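Local coordinates for protein glutathione synthetase-like effector 30 (Gpa-GSS30-apo) (Globodera pallida, PDB 5OET) that resembles eukaryotic glutathione synthetases, ATP-dependent ligases that join gamma-glutamylcysteine to glycine, and probably serves the parasitic nematode as an effector in its plant host, at residues A167-S172 against L181-V186; V354-G359 against K379-G384; H406-K411 against L445-R450; M452-H457 against A471-G476. One frame throughout, in Å; residues are numbered along the deposited sequence.

Contact 1 of 4, residues A167-S172 against L181-V186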
# COMPACT_ATOMS: atom_id res chain seq x y z
N ALA A 167 -24.41 4.61 6.90
CA ALA A 167 -25.71 4.81 6.24
C ALA A 167 -25.45 4.93 4.75
O ALA A 167 -24.59 5.72 4.35
CB ALA A 167 -26.36 6.09 6.74
N ASP A 168 -26.18 4.17 3.93
CA ASP A 168 -26.06 4.24 2.48
C ASP A 168 -27.21 5.03 1.81
O ASP A 168 -28.36 4.95 2.21
CB ASP A 168 -25.95 2.82 1.91
CG ASP A 168 -24.66 2.11 2.36
OD1 ASP A 168 -23.72 2.77 2.84
OD2 ASP A 168 -24.57 0.87 2.23
N TYR A 169 -26.87 5.81 0.78
CA TYR A 169 -27.81 6.66 0.08
C TYR A 169 -27.71 6.53 -1.45
O TYR A 169 -26.66 6.18 -1.99
CB TYR A 169 -27.57 8.11 0.48
CG TYR A 169 -27.76 8.36 1.97
CD1 TYR A 169 -26.71 8.21 2.85
CD2 TYR A 169 -29.00 8.80 2.49
CE1 TYR A 169 -26.87 8.46 4.20
CE2 TYR A 169 -29.17 9.05 3.85
CZ TYR A 169 -28.10 8.88 4.70
OH TYR A 169 -28.21 9.11 6.06
N MET A 170 -28.84 6.78 -2.11
CA MET A 170 -28.95 6.87 -3.56
C MET A 170 -29.49 8.27 -3.84
O MET A 170 -30.41 8.71 -3.14
CB MET A 170 -29.96 5.83 -4.08
CG MET A 170 -29.50 4.98 -5.26
SD MET A 170 -28.96 3.28 -4.85
CE MET A 170 -27.86 2.93 -6.22
N ALA A 171 -28.93 8.98 -4.81
CA ALA A 171 -29.60 10.15 -5.39
C ALA A 171 -30.71 9.59 -6.28
O ALA A 171 -30.44 8.76 -7.14
CB ALA A 171 -28.63 11.01 -6.19
N SER A 172 -31.96 10.00 -6.05
CA SER A 172 -33.10 9.42 -6.76
C SER A 172 -33.83 10.48 -7.57
O SER A 172 -34.05 11.57 -7.09
CB SER A 172 -34.07 8.82 -5.75
OG SER A 172 -35.14 8.17 -6.40
N LEU A 181 -32.12 13.00 -2.13
CA LEU A 181 -31.38 12.04 -1.33
C LEU A 181 -32.37 11.06 -0.70
O LEU A 181 -33.34 11.49 -0.06
CB LEU A 181 -30.58 12.76 -0.24
CG LEU A 181 -29.57 11.92 0.56
CD1 LEU A 181 -28.40 11.47 -0.31
CD2 LEU A 181 -29.06 12.69 1.77
N LYS A 182 -32.12 9.76 -0.88
CA LYS A 182 -32.93 8.71 -0.24
C LYS A 182 -32.07 7.56 0.31
O LYS A 182 -31.22 7.02 -0.38
CB LYS A 182 -34.02 8.21 -1.19
CG LYS A 182 -35.17 9.22 -1.34
CD LYS A 182 -36.56 8.60 -1.24
CE LYS A 182 -37.65 9.65 -0.97
NZ LYS A 182 -37.40 10.43 0.28
N GLN A 183 -32.32 7.19 1.55
CA GLN A 183 -31.48 6.23 2.27
C GLN A 183 -31.78 4.77 1.87
O GLN A 183 -32.90 4.32 1.94
CB GLN A 183 -31.66 6.41 3.77
CG GLN A 183 -30.64 5.69 4.61
CD GLN A 183 -30.90 5.90 6.07
OE1 GLN A 183 -31.81 5.30 6.63
NE2 GLN A 183 -30.12 6.78 6.69
N VAL A 184 -30.77 4.04 1.46
CA VAL A 184 -30.95 2.68 0.98
C VAL A 184 -30.90 1.68 2.14
O VAL A 184 -31.65 0.72 2.15
CB VAL A 184 -29.86 2.33 -0.07
CG1 VAL A 184 -30.03 0.91 -0.59
CG2 VAL A 184 -29.90 3.33 -1.21
N GLU A 185 -30.02 1.92 3.12
CA GLU A 185 -29.69 0.94 4.16
C GLU A 185 -28.89 1.61 5.29
O GLU A 185 -28.29 2.66 5.11
CB GLU A 185 -28.87 -0.20 3.50
CG GLU A 185 -28.22 -1.27 4.39
CD GLU A 185 -29.22 -2.16 5.14
OE1 GLU A 185 -29.09 -3.41 5.10
OE2 GLU A 185 -30.13 -1.64 5.82
N VAL A 186 -28.93 1.00 6.48
CA VAL A 186 -27.97 1.27 7.56
C VAL A 186 -27.28 -0.02 7.99
O VAL A 186 -27.90 -1.08 8.02
CB VAL A 186 -28.59 1.97 8.79
CG1 VAL A 186 -28.85 3.42 8.48
CG2 VAL A 186 -29.89 1.31 9.24
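Tyr169 and Leu181 form the apolar centre of this hairpin, made by strands 160-173 and 179-188. With CG anti to the backbone N and the second torsion turned to bring one methyl inward, Leu181 sets its CD1 3.6 Å from Tyr169 CB, and its CG lies obliquely to the ring near Tyr169 CD2. Gln183 CG lies over one ring face, 4.2 Å from the centroid of the Tyr169 ring and 28° off its normal, the geometry of a CH-pi contact. Val107 of helix 98-119 and Val380 of helix 373-380 also touch Tyr169. The other side of the sheet carries Met170, whose SD reaches Val184 CG2 at 3.8 Å.

Around this centre the backbones pair in antiparallel fashion. Met170 and Lys182 exchange two N-H...O bonds, whereas Asp168 gives its N to Glu185 O (2.9 Å) and offers its O to Val184 N (2.7 Å). Val184 and Glu185 thus both face Asp168, a classic beta bulge, and the helix-like psi of Val184, -38°, supports that reading.

At the polar edge the extended chain of Gln183 carries NE2 to Tyr169 OH (3.1 Å), a moderately bent bond with an N-H...O angle of 144° that ties down the phenol end. Glu185 OE2 accepts Val186 N and Gln352 NE2, and Lys182 NZ bonds to Gln381 O. Buried Asp168 has OD1 in a salt bridge with Arg166 but OD2 close to Glu474 OE1, so the arginine probably offsets a repulsion that could otherwise raise the proton affinity of one of the two acids.

Contact 2 of 4, residues V354-G359 against K379-G384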
# COMPACT_ATOMS: atom_id res chain seq x y z
N VAL A 354 -39.93 -0.06 10.11
CA VAL A 354 -40.74 0.45 11.23
C VAL A 354 -40.49 1.93 11.51
O VAL A 354 -41.41 2.63 11.87
CB VAL A 354 -40.57 -0.42 12.52
CG1 VAL A 354 -41.20 0.26 13.75
CG2 VAL A 354 -41.19 -1.80 12.33
N PHE A 355 -39.27 2.43 11.31
CA PHE A 355 -39.00 3.87 11.51
C PHE A 355 -39.66 4.80 10.49
O PHE A 355 -39.71 6.00 10.72
CB PHE A 355 -37.48 4.15 11.54
CG PHE A 355 -36.82 3.78 12.85
CD1 PHE A 355 -37.33 4.22 14.05
CD2 PHE A 355 -35.70 2.99 12.87
CE1 PHE A 355 -36.73 3.88 15.24
CE2 PHE A 355 -35.08 2.65 14.06
CZ PHE A 355 -35.60 3.10 15.25
N THR A 356 -40.15 4.25 9.37
CA THR A 356 -40.88 5.03 8.36
C THR A 356 -42.35 5.26 8.68
O THR A 356 -42.99 6.06 8.03
CB THR A 356 -40.77 4.40 6.95
OG1 THR A 356 -41.51 3.16 6.87
CG2 THR A 356 -39.31 4.17 6.58
N LYS A 357 -42.88 4.55 9.67
CA LYS A 357 -44.23 4.76 10.17
C LYS A 357 -44.29 6.06 10.99
O LYS A 357 -43.29 6.41 11.64
CB LYS A 357 -44.68 3.58 11.03
CG LYS A 357 -44.91 2.29 10.25
CD LYS A 357 -45.80 1.29 11.00
CE LYS A 357 -45.01 0.42 11.97
NZ LYS A 357 -45.87 -0.12 13.07
N PRO A 358 -45.44 6.76 10.98
CA PRO A 358 -45.61 8.03 11.72
C PRO A 358 -45.33 7.92 13.22
O PRO A 358 -45.68 6.92 13.85
CB PRO A 358 -47.09 8.36 11.50
CG PRO A 358 -47.73 7.05 11.21
CD PRO A 358 -46.72 6.33 10.37
N GLY A 359 -44.67 8.94 13.78
CA GLY A 359 -44.33 8.99 15.22
C GLY A 359 -43.07 8.24 15.66
O GLY A 359 -42.46 8.61 16.65
N LYS A 379 -36.93 13.39 5.78
CA LYS A 379 -36.61 13.77 4.37
C LYS A 379 -35.96 12.64 3.54
O LYS A 379 -36.26 12.50 2.35
CB LYS A 379 -35.70 15.00 4.32
CG LYS A 379 -36.36 16.32 4.01
CD LYS A 379 -35.47 17.50 4.45
CE LYS A 379 -35.63 18.78 3.61
NZ LYS A 379 -36.96 19.44 3.76
N VAL A 380 -35.08 11.85 4.16
CA VAL A 380 -34.34 10.77 3.46
C VAL A 380 -34.99 9.37 3.51
O VAL A 380 -34.50 8.45 2.85
CB VAL A 380 -32.86 10.65 3.95
CG1 VAL A 380 -32.19 12.02 3.99
CG2 VAL A 380 -32.78 9.99 5.32
N GLN A 381 -36.06 9.20 4.28
CA GLN A 381 -36.76 7.91 4.41
C GLN A 381 -37.54 7.57 3.16
O GLN A 381 -37.86 8.45 2.38
CB GLN A 381 -37.71 7.90 5.61
CG GLN A 381 -37.04 7.66 6.95
CD GLN A 381 -38.04 7.55 8.09
OE1 GLN A 381 -39.10 8.16 8.06
NE2 GLN A 381 -37.72 6.74 9.09
N THR A 382 -37.84 6.29 2.97
CA THR A 382 -38.71 5.84 1.88
C THR A 382 -39.84 5.05 2.51
O THR A 382 -39.60 3.98 3.05
CB THR A 382 -37.97 4.95 0.86
OG1 THR A 382 -36.71 5.53 0.53
CG2 THR A 382 -38.81 4.77 -0.41
N LYS A 383 -41.06 5.57 2.42
CA LYS A 383 -42.20 4.93 3.08
C LYS A 383 -42.20 3.45 2.69
O LYS A 383 -42.12 3.13 1.51
CB LYS A 383 -43.56 5.57 2.70
CG LYS A 383 -43.73 7.08 2.96
CD LYS A 383 -43.58 7.47 4.43
CE LYS A 383 -42.76 8.75 4.63
NZ LYS A 383 -42.30 8.88 6.05
N GLY A 384 -42.24 2.58 3.70
CA GLY A 384 -42.31 1.13 3.52
C GLY A 384 -43.45 0.52 4.34
O GLY A 384 -43.46 0.67 5.55
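The side-chain amide of Gln381 approaches the Phe355 peptide carbonyl from above its plane. NE2 donates to Phe355 O over 2.7 Å, yet it stands 75° out of the carbonyl plane with a C=O...N angle of 97°, although the oxygen is only 15° out of the Gln381 amide plane. The opposite end of that amide is held too, since OE1 accepts a bond from Arg378 NH1. The Phe355 ring leads away from the segment 379-384 and stacks edge-to-face with Tyr115.

Thr356 fills the middle of the contact. Its CG2, anti to the carbonyl carbon, crosses obliquely to Gln381 CD at 3.9 Å and also approaches Thr382 O at 3.5 Å. This leaves OG1 between the backbone N and the carbonyl carbon, where it bonds to Gln353 O and takes a weak bond, 3.3 Å, from Gly384 N. A type I turn from Val354 to Lys357, with Lys357 N 3.3 Å from Val354 O, presents these groups.

The turn leaves helix 349-354, while the facing segment leaves helix 373-380 and runs into strand 384-386. Arg378 links the two further through NH2 to Lys357 O, and helix 98-119 packs on Phe355 through Leu114 and Ala118.

Contact 3 of 4, residues H406-K411 against L445-R450. With MG (magnesium ion), chain C.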
# COMPACT_ATOMS: atom_id res chain seq x y z
N HIS A 406 -44.99 -1.11 -11.19
CA HIS A 406 -43.58 -0.91 -11.51
C HIS A 406 -42.96 0.18 -10.61
O HIS A 406 -41.76 0.32 -10.56
CB HIS A 406 -43.39 -0.54 -13.00
CG HIS A 406 -44.01 -1.50 -13.97
ND1 HIS A 406 -43.27 -2.34 -14.79
CD2 HIS A 406 -45.31 -1.74 -14.29
CE1 HIS A 406 -44.09 -3.05 -15.54
NE2 HIS A 406 -45.33 -2.72 -15.25
N ARG A 407 -43.79 0.95 -9.91
CA ARG A 407 -43.35 1.94 -8.93
C ARG A 407 -42.88 1.29 -7.62
O ARG A 407 -42.17 1.92 -6.84
CB ARG A 407 -44.51 2.91 -8.63
CG ARG A 407 -44.18 4.14 -7.76
CD ARG A 407 -45.28 5.20 -7.86
NE ARG A 407 -44.93 6.46 -7.19
CZ ARG A 407 -44.02 7.34 -7.62
NH1 ARG A 407 -43.33 7.15 -8.75
NH2 ARG A 407 -43.78 8.44 -6.91
N TYR A 408 -43.27 0.03 -7.39
CA TYR A 408 -43.04 -0.66 -6.12
C TYR A 408 -42.15 -1.90 -6.21
O TYR A 408 -41.88 -2.42 -7.30
CB TYR A 408 -44.39 -1.04 -5.49
CG TYR A 408 -45.22 0.18 -5.17
CD1 TYR A 408 -44.94 0.93 -4.05
CD2 TYR A 408 -46.25 0.61 -6.02
CE1 TYR A 408 -45.66 2.07 -3.77
CE2 TYR A 408 -46.97 1.76 -5.75
CZ TYR A 408 -46.67 2.48 -4.62
OH TYR A 408 -47.36 3.62 -4.31
N VAL A 409 -41.67 -2.33 -5.04
CA VAL A 409 -40.91 -3.56 -4.87
C VAL A 409 -41.41 -4.25 -3.60
O VAL A 409 -41.75 -3.60 -2.61
CB VAL A 409 -39.37 -3.35 -4.90
CG1 VAL A 409 -38.91 -2.35 -3.86
CG2 VAL A 409 -38.60 -4.67 -4.81
N LEU A 410 -41.49 -5.57 -3.65
CA LEU A 410 -41.79 -6.36 -2.45
C LEU A 410 -40.48 -6.90 -1.91
O LEU A 410 -39.87 -7.75 -2.52
CB LEU A 410 -42.74 -7.50 -2.79
CG LEU A 410 -43.32 -8.26 -1.62
CD1 LEU A 410 -44.25 -7.39 -0.81
CD2 LEU A 410 -44.10 -9.46 -2.15
N LYS A 411 -40.02 -6.36 -0.79
CA LYS A 411 -38.70 -6.67 -0.23
C LYS A 411 -38.81 -7.56 0.99
O LYS A 411 -39.84 -7.60 1.63
CB LYS A 411 -38.00 -5.37 0.19
CG LYS A 411 -37.32 -4.64 -0.94
CD LYS A 411 -36.94 -3.25 -0.50
CE LYS A 411 -36.22 -2.50 -1.59
NZ LYS A 411 -34.77 -2.81 -1.57
N LEU A 445 -43.62 -3.75 1.53
CA LEU A 445 -43.76 -3.02 0.27
C LEU A 445 -43.03 -1.68 0.37
O LEU A 445 -43.27 -0.95 1.31
CB LEU A 445 -45.23 -2.77 -0.05
CG LEU A 445 -45.92 -3.60 -1.12
CD1 LEU A 445 -47.34 -3.08 -1.32
CD2 LEU A 445 -45.20 -3.55 -2.46
N THR A 446 -42.15 -1.37 -0.59
CA THR A 446 -41.60 -0.02 -0.73
C THR A 446 -41.61 0.53 -2.16
O THR A 446 -41.74 -0.21 -3.14
CB THR A 446 -40.18 0.08 -0.16
OG1 THR A 446 -39.91 1.43 0.23
CG2 THR A 446 -39.12 -0.43 -1.07
N GLU A 447 -41.49 1.85 -2.25
CA GLU A 447 -41.40 2.55 -3.51
C GLU A 447 -40.03 2.23 -4.08
O GLU A 447 -39.03 2.34 -3.38
CB GLU A 447 -41.54 4.07 -3.34
CG GLU A 447 -42.95 4.57 -3.02
CD GLU A 447 -43.37 5.86 -3.75
OE1 GLU A 447 -42.80 6.19 -4.83
OE2 GLU A 447 -44.32 6.54 -3.26
N LYS A 448 -40.01 1.79 -5.34
CA LYS A 448 -38.77 1.58 -6.07
C LYS A 448 -38.21 2.94 -6.42
O LYS A 448 -38.94 3.82 -6.85
CB LYS A 448 -39.05 0.79 -7.35
CG LYS A 448 -37.81 0.37 -8.13
CD LYS A 448 -38.21 -0.48 -9.33
CE LYS A 448 -36.99 -1.08 -10.03
NZ LYS A 448 -37.38 -1.98 -11.15
N LEU A 449 -36.92 3.14 -6.20
CA LEU A 449 -36.29 4.43 -6.50
C LEU A 449 -35.78 4.46 -7.94
O LEU A 449 -35.30 3.45 -8.46
CB LEU A 449 -35.17 4.70 -5.50
CG LEU A 449 -35.67 4.69 -4.04
CD1 LEU A 449 -34.52 4.78 -3.07
CD2 LEU A 449 -36.74 5.76 -3.79
N ARG A 450 -35.91 5.61 -8.58
CA ARG A 450 -35.42 5.80 -9.94
C ARG A 450 -34.01 6.37 -9.82
O ARG A 450 -33.84 7.55 -9.55
CB ARG A 450 -36.36 6.72 -10.75
CG ARG A 450 -37.87 6.41 -10.54
CD ARG A 450 -38.77 6.50 -11.79
NE ARG A 450 -38.56 7.68 -12.64
CZ ARG A 450 -37.79 7.74 -13.74
NH1 ARG A 450 -37.09 6.68 -14.16
NH2 ARG A 450 -37.70 8.88 -14.43
MG MG C . -47.13 -3.40 -16.04
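Glu447 OE1 sits over one face of the Arg407 guanidinium instead of at its N-H edge, almost equally far from NE and NH2, 3.2 Å to Arg407 NE. With guanidinium and carboxylate planes 61° apart and no N-H directed at the oxygen, this salt bridge rests on charge alone. It lies beside one end of the pairing between the two inner strands, 408-412 and 443-447, of a four-stranded antiparallel sheet, in keeping with the ATP-grasp fold of the glutathione synthetase family.

Val409 and Thr446 make the hydrogen-bonded pair: Val409 N to Thr446 O is 2.8 Å and Thr446 N to Val409 O is 3.0 Å, each donor lying nearly along the C=O axis. Beyond the strand end, Lys448 N follows a lone pair of Arg407 O in the carbonyl plane. On one side of the sheet Val409 CG1 packs beside Thr446 CG2, while the other branch of the threonine, OG1, bonds to Lys383 O. On the other, Leu445 CG meets Leu410 CD1 at 4.2 Å. The Tyr408 ring takes Thr446 O at its edge and Arg407 CG over one face.

His406 leads away from these strands, and its NE2 binds the magnesium ion at 2.1 Å, together with Glu426 OE2.

Contact 4 of 4, residues M452-H457 against A471-G476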
# COMPACT_ATOMS: atom_id res chain seq x y z
N MET A 452 -30.02 7.67 -10.16
CA MET A 452 -29.16 8.51 -11.01
C MET A 452 -28.13 7.64 -11.72
O MET A 452 -27.42 6.87 -11.09
CB MET A 452 -28.46 9.56 -10.15
CG MET A 452 -27.59 10.56 -10.90
SD MET A 452 -26.48 11.49 -9.86
CE MET A 452 -25.35 10.19 -9.37
N VAL A 453 -28.07 7.78 -13.03
CA VAL A 453 -27.16 7.02 -13.87
C VAL A 453 -26.10 7.99 -14.37
O VAL A 453 -26.40 9.05 -14.90
CB VAL A 453 -27.92 6.37 -15.05
CG1 VAL A 453 -26.96 5.76 -16.06
CG2 VAL A 453 -28.87 5.30 -14.53
N ILE A 454 -24.85 7.62 -14.18
CA ILE A 454 -23.72 8.41 -14.67
C ILE A 454 -22.80 7.48 -15.47
O ILE A 454 -22.98 6.27 -15.48
CB ILE A 454 -22.98 9.15 -13.51
CG1 ILE A 454 -22.38 8.18 -12.49
CG2 ILE A 454 -23.93 10.12 -12.81
CD1 ILE A 454 -20.97 7.71 -12.81
N LYS A 455 -21.83 8.09 -16.16
CA LYS A 455 -20.86 7.38 -16.98
C LYS A 455 -19.49 7.40 -16.28
O LYS A 455 -19.08 8.42 -15.72
CB LYS A 455 -20.74 8.06 -18.36
CG LYS A 455 -21.97 7.97 -19.26
CD LYS A 455 -21.86 6.84 -20.30
CE LYS A 455 -22.59 7.18 -21.61
NZ LYS A 455 -24.00 6.67 -21.69
N ASN A 456 -18.80 6.27 -16.31
CA ASN A 456 -17.46 6.15 -15.75
C ASN A 456 -16.77 4.95 -16.38
O ASN A 456 -17.38 4.21 -17.18
CB ASN A 456 -17.55 5.98 -14.22
CG ASN A 456 -16.41 6.67 -13.48
OD1 ASN A 456 -15.26 6.61 -13.92
ND2 ASN A 456 -16.71 7.33 -12.38
N HIS A 457 -15.50 4.76 -16.04
CA HIS A 457 -14.73 3.62 -16.51
C HIS A 457 -14.39 2.70 -15.34
O HIS A 457 -14.04 3.17 -14.26
CB HIS A 457 -13.45 4.10 -17.19
CG HIS A 457 -13.66 5.28 -18.07
ND1 HIS A 457 -14.28 5.20 -19.29
CD2 HIS A 457 -13.34 6.59 -17.89
CE1 HIS A 457 -14.35 6.40 -19.82
NE2 HIS A 457 -13.80 7.27 -18.99
N ALA A 471 -23.33 3.73 -14.94
CA ALA A 471 -23.31 3.22 -13.56
C ALA A 471 -24.16 4.07 -12.63
O ALA A 471 -24.38 5.24 -12.90
CB ALA A 471 -21.89 3.17 -13.05
N THR A 472 -24.60 3.46 -11.53
CA THR A 472 -25.36 4.15 -10.49
C THR A 472 -24.48 4.15 -9.24
O THR A 472 -24.18 3.08 -8.73
CB THR A 472 -26.72 3.47 -10.16
OG1 THR A 472 -26.53 2.06 -10.01
CG2 THR A 472 -27.72 3.69 -11.25
N PRO A 473 -24.07 5.35 -8.76
CA PRO A 473 -23.32 5.42 -7.52
C PRO A 473 -24.21 5.30 -6.27
O PRO A 473 -25.41 5.53 -6.32
CB PRO A 473 -22.65 6.79 -7.59
CG PRO A 473 -23.55 7.61 -8.42
CD PRO A 473 -24.30 6.68 -9.33
N GLU A 474 -23.58 4.92 -5.16
CA GLU A 474 -24.23 4.71 -3.87
C GLU A 474 -23.29 5.33 -2.84
O GLU A 474 -22.16 4.90 -2.71
CB GLU A 474 -24.44 3.22 -3.60
CG GLU A 474 -25.31 2.89 -2.39
CD GLU A 474 -25.05 1.50 -1.79
OE1 GLU A 474 -23.93 1.26 -1.23
OE2 GLU A 474 -25.96 0.64 -1.85
N LEU A 475 -23.79 6.33 -2.12
CA LEU A 475 -23.01 7.10 -1.13
C LEU A 475 -23.15 6.50 0.26
O LEU A 475 -24.24 6.37 0.76
CB LEU A 475 -23.56 8.52 -1.10
CG LEU A 475 -22.94 9.54 -0.16
CD1 LEU A 475 -21.52 9.90 -0.59
CD2 LEU A 475 -23.84 10.77 -0.13
N GLY A 476 -22.03 6.16 0.89
CA GLY A 476 -22.02 5.67 2.27
C GLY A 476 -21.42 6.70 3.21
O GLY A 476 -20.30 7.14 2.99
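Ile454 and Ala471 exchange two nearly linear backbone bonds, Ile454 N to Ala471 O at 2.7 Å (N-H...O 177°) and Ala471 N to Ile454 O at 2.6 Å (169°). Next to this pair Met452 brings its methyl against the CG-CD side of Pro473: CE lies 3.3 Å from Pro473 CG, the two side chains crossing at about a right angle. A bend at chi3 of 69° turns the otherwise extended methionine inward. Ile454 CG1 reaches Pro473 CD at 4.0 Å, and Val453 CG2 meets Thr472 CG2 at 3.8 Å.

This is the antiparallel pairing of strands 454-459 and 469-484 in the large mixed sheet, and within these segments Ile454-Ala471 is the one bridged pair. Pro473, two residues on from Ala471, has no N-H for Met452 O, which rests against Thr472 CG2 and makes a CA-H...O contact with Thr472 CA at 3.5 Å.

Further out, the Met452 backbone bonds to Ala171 of strand 160-173, and Met500 and Ser502 pack on Pro473. Ser94 and Pro95 touch Ile454. Farther along the strand, Asn456 OD1 accepts His457 N on a lone pair, while ND2 bonds to Ser94 OG and Tyr92 O. Lys455 forms a salt bridge with Asp470.

Overall arrangement
The contacts come in series along the chain, each closing before the next opens. Contacts 1 and 4 share the large mixed sheet, where strands 160-173 and 469-484 are neighbours; their centres are about 13 Å apart, and Tyr169 N to Leu475 O joins them. Contact 3 belongs to the separate four-stranded sheet, its centre about 14 Å from that of contact 1. Contact 2, its centre about 13 Å from that of contact 1 and 14 Å from that of contact 3, bridges the two sheets through Gln183 N to Val380 O and Lys383 O to Thr446 OG1. Contacts 2 and 4 do not touch, their centres about 25 Å apart. The four-stranded sheet, next to whose strands the magnesium ligands lie, is thus tied to the large sheet by backbone segments as well as side chains.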